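Local atomic coordinates of putative SnoaL-like polyketide cyclase (Jannaschia sp., PDB entry 3KKG), a protein that is probably a polyketide cyclase of the SnoaL-like family, within the NTF2 clan. Residues Asp27-Arg30 / Asp31-Glu35. Sequence-based numbering, arbitrary orientation.
Sequences DGWR and DVWRE
Trp-29 turns the benzene edge of its indole onto a face of the Trp-33 indole one turn further along the helix, a T-shaped stack with ring planes 74° apart and CE3 of Trp-29 3.7 Å from CD1 of Trp-33. The chi1 of Trp-29, 64°, sets CG between its backbone N and carbonyl carbon and brings the edge of its six-membered ring onto the Trp-33 face. In the backbone, Trp-33 N gives a nearly straight bond to Trp-29 O (2.9 Å, 165°). Trp-33 NE1 is held by Gly-22 O, which would limit rotation of the indole. A leucine in place of Trp-33 would probably leave the edge of Trp-29 without its aromatic face and Gly-22 O without this donor. Arg-30 runs extended across a face of the Trp-29 indole, CG over the ring and CZ2 of Trp-29 over the guanidinium face. Arg-34 runs alongside, its NH1 3.5 Å from Arg-30 CB; this NH1 bridges to Asp-31 OD1 at 3.1 Å, from above the carboxylate plane, while NE pairs with Glu-55. Gly-28 is the N-cap of helix 29-36. This short helix packs against helix 54-67, where both tryptophans touch Asn-61 and Arg-30 meets Ile-58 and Ala-62, and it leads directly into strand 37-38.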
ATOM      1  N   ASP A  27       2.696 -25.462   0.616  1.00 26.09           N
ATOM      2  CA  ASP A  27       3.356 -26.345  -0.326  1.00 23.42           C
ATOM      3  C   ASP A  27       2.678 -26.319  -1.663  1.00 20.47           C
ATOM      4  O   ASP A  27       1.438 -26.380  -1.747  1.00 22.89           O
ATOM      5  CB  ASP A  27       3.294 -27.755   0.167  1.00 27.60           C
ATOM      6  CG  ASP A  27       4.467 -28.119   0.953  1.00 33.47           C
ATOM      7  OD1 ASP A  27       5.151 -27.252   1.544  1.00 39.59           O
ATOM      8  OD2 ASP A  27       4.715 -29.302   0.955  1.00 33.74           O
ATOM      9  N   GLY A  28       3.507 -26.151  -2.689  1.00 19.95           N
ATOM     10  CA  GLY A  28       3.042 -26.150  -4.062  1.00 22.13           C
ATOM     11  C   GLY A  28       2.767 -24.788  -4.649  1.00 19.52           C
ATOM     12  O   GLY A  28       2.375 -24.670  -5.800  1.00 22.36           O
ATOM     13  N   TRP A  29       3.044 -23.723  -3.883  1.00 20.55           N
ATOM     14  CA  TRP A  29       2.722 -22.388  -4.338  1.00 19.89           C
ATOM     15  C   TRP A  29       3.437 -21.993  -5.607  1.00 19.85           C
ATOM     16  O   TRP A  29       2.889 -21.249  -6.413  1.00 20.04           O
ATOM     17  CB  TRP A  29       3.011 -21.358  -3.229  1.00 19.45           C
ATOM     18  CG  TRP A  29       4.431 -21.193  -2.803  1.00 19.19           C
ATOM     19  CD1 TRP A  29       5.061 -21.870  -1.822  1.00 20.29           C
ATOM     20  CD2 TRP A  29       5.385 -20.276  -3.346  1.00 19.00           C
ATOM     21  NE1 TRP A  29       6.373 -21.450  -1.707  1.00 20.32           N
ATOM     22  CE2 TRP A  29       6.606 -20.460  -2.627  1.00 19.63           C
ATOM     23  CE3 TRP A  29       5.351 -19.349  -4.379  1.00 18.69           C
ATOM     24  CZ2 TRP A  29       7.769 -19.721  -2.903  1.00 20.83           C
ATOM     25  CZ3 TRP A  29       6.504 -18.585  -4.638  1.00 19.33           C
ATOM     26  CH2 TRP A  29       7.692 -18.786  -3.905  1.00 19.13           C
ATOM     27  N   ARG A  30       4.659 -22.507  -5.801  1.00 17.72           N
ATOM     28  CA  ARG A  30       5.432 -22.099  -6.948  1.00 19.94           C
ATOM     29  C   ARG A  30       4.738 -22.442  -8.228  1.00 19.70           C
ATOM     30  O   ARG A  30       4.766 -21.681  -9.186  1.00 22.55           O
ATOM     31  CB  ARG A  30       6.830 -22.705  -6.895  1.00 20.25           C
ATOM     32  CG  ARG A  30       7.722 -22.116  -5.794  1.00 19.56           C
ATOM     33  CD  ARG A  30       9.044 -22.830  -5.850  1.00 20.77           C
ATOM     34  NE  ARG A  30      10.042 -22.358  -4.908  1.00 23.16           N
ATOM     35  CZ  ARG A  30      10.058 -22.630  -3.605  1.00 23.44           C
ATOM     36  NH1 ARG A  30       9.082 -23.328  -3.040  1.00 23.65           N
ATOM     37  NH2 ARG A  30      11.071 -22.194  -2.868  1.00 24.85           N
ATOM     38  N   ASP A  31       4.162 -23.643  -8.280  1.00 22.91           N
ATOM     39  CA  ASP A  31       3.480 -24.065  -9.481  1.00 21.70           C
ATOM     40  C   ASP A  31       2.232 -23.235  -9.720  1.00 19.39           C
ATOM     41  O   ASP A  31       1.878 -22.982 -10.870  1.00 19.87           O
ATOM     42  CB  ASP A  31       3.178 -25.558  -9.436  1.00 25.33           C
ATOM     43  CG  ASP A  31       4.433 -26.404  -9.581  1.00 28.40           C
ATOM     44  OD1 ASP A  31       5.415 -25.983 -10.272  1.00 26.19           O
ATOM     45  OD2 ASP A  31       4.431 -27.521  -9.023  1.00 39.87           O
ATOM     46  N   VAL A  32       1.607 -22.740  -8.647  1.00 20.12           N
ATOM     47  CA  VAL A  32       0.455 -21.838  -8.796  1.00 19.05           C
ATOM     48  C   VAL A  32       0.943 -20.500  -9.402  1.00 20.26           C
ATOM     49  O   VAL A  32       0.326 -19.928 -10.291  1.00 18.61           O
ATOM     50  CB  VAL A  32      -0.305 -21.582  -7.453  1.00 18.74           C
ATOM     51  CG1 VAL A  32      -1.411 -20.503  -7.638  1.00 20.48           C
ATOM     52  CG2 VAL A  32      -0.898 -22.887  -6.898  1.00 22.66           C
ATOM     53  N   TRP A  33       2.059 -19.994  -8.897  1.00 17.75           N
ATOM     54  CA  TRP A  33       2.646 -18.802  -9.497  1.00 18.60           C
ATOM     55  C   TRP A  33       2.961 -19.022 -10.991  1.00 20.04           C
ATOM     56  O   TRP A  33       2.664 -18.178 -11.831  1.00 19.24           O
ATOM     57  CB  TRP A  33       3.904 -18.369  -8.747  1.00 18.78           C
ATOM     58  CG  TRP A  33       3.663 -17.599  -7.480  1.00 17.65           C
ATOM     59  CD1 TRP A  33       2.745 -17.873  -6.524  1.00 18.35           C
ATOM     60  CD2 TRP A  33       4.362 -16.433  -7.037  1.00 17.47           C
ATOM     61  NE1 TRP A  33       2.806 -16.932  -5.519  1.00 18.17           N
ATOM     62  CE2 TRP A  33       3.787 -16.045  -5.806  1.00 17.03           C
ATOM     63  CE3 TRP A  33       5.402 -15.656  -7.561  1.00 17.90           C
ATOM     64  CZ2 TRP A  33       4.235 -14.943  -5.085  1.00 17.49           C
ATOM     65  CZ3 TRP A  33       5.829 -14.565  -6.857  1.00 19.43           C
ATOM     66  CH2 TRP A  33       5.277 -14.238  -5.628  1.00 18.10           C
ATOM     67  N   ARG A  34       3.548 -20.169 -11.322  1.00 21.09           N
ATOM     68  CA  ARG A  34       3.902 -20.447 -12.720  1.00 21.67           C
ATOM     69  C   ARG A  34       2.695 -20.538 -13.651  1.00 21.64           C
ATOM     70  O   ARG A  34       2.794 -20.176 -14.816  1.00 25.46           O
ATOM     71  CB  ARG A  34       4.756 -21.705 -12.828  1.00 22.16           C
ATOM     72  CG  ARG A  34       6.113 -21.541 -12.182  1.00 21.31           C
ATOM     73  CD  ARG A  34       6.964 -22.778 -12.287  1.00 22.95           C
ATOM     74  NE  ARG A  34       8.239 -22.588 -11.584  1.00 20.82           N
ATOM     75  CZ  ARG A  34       8.625 -23.245 -10.487  1.00 21.28           C
ATOM     76  NH1 ARG A  34       7.874 -24.182  -9.920  1.00 25.45           N
ATOM     77  NH2 ARG A  34       9.793 -22.958  -9.944  1.00 25.45           N
ATOM     78  N   GLU A  35       1.555 -20.985 -13.139  1.00 21.89           N
ATOM     79  CA  GLU A  35       0.330 -21.004 -13.947  1.00 23.08           C
ATOM     80  C   GLU A  35      -0.440 -19.682 -14.003  1.00 22.73           C
ATOM     81  O   GLU A  35      -1.246 -19.462 -14.898  1.00 24.41           O
ATOM     82  CB  GLU A  35      -0.581 -22.140 -13.529  1.00 27.97           C
ATOM     83  CG  GLU A  35      -1.232 -22.093 -12.171  1.00 30.45           C
ATOM     84  CD  GLU A  35      -1.970 -23.420 -11.878  1.00 36.13           C
ATOM     85  OE1 GLU A  35      -2.837 -23.795 -12.695  1.00 43.50           O
ATOM     86  OE2 GLU A  35      -1.656 -24.104 -10.873  1.00 46.43           O
TER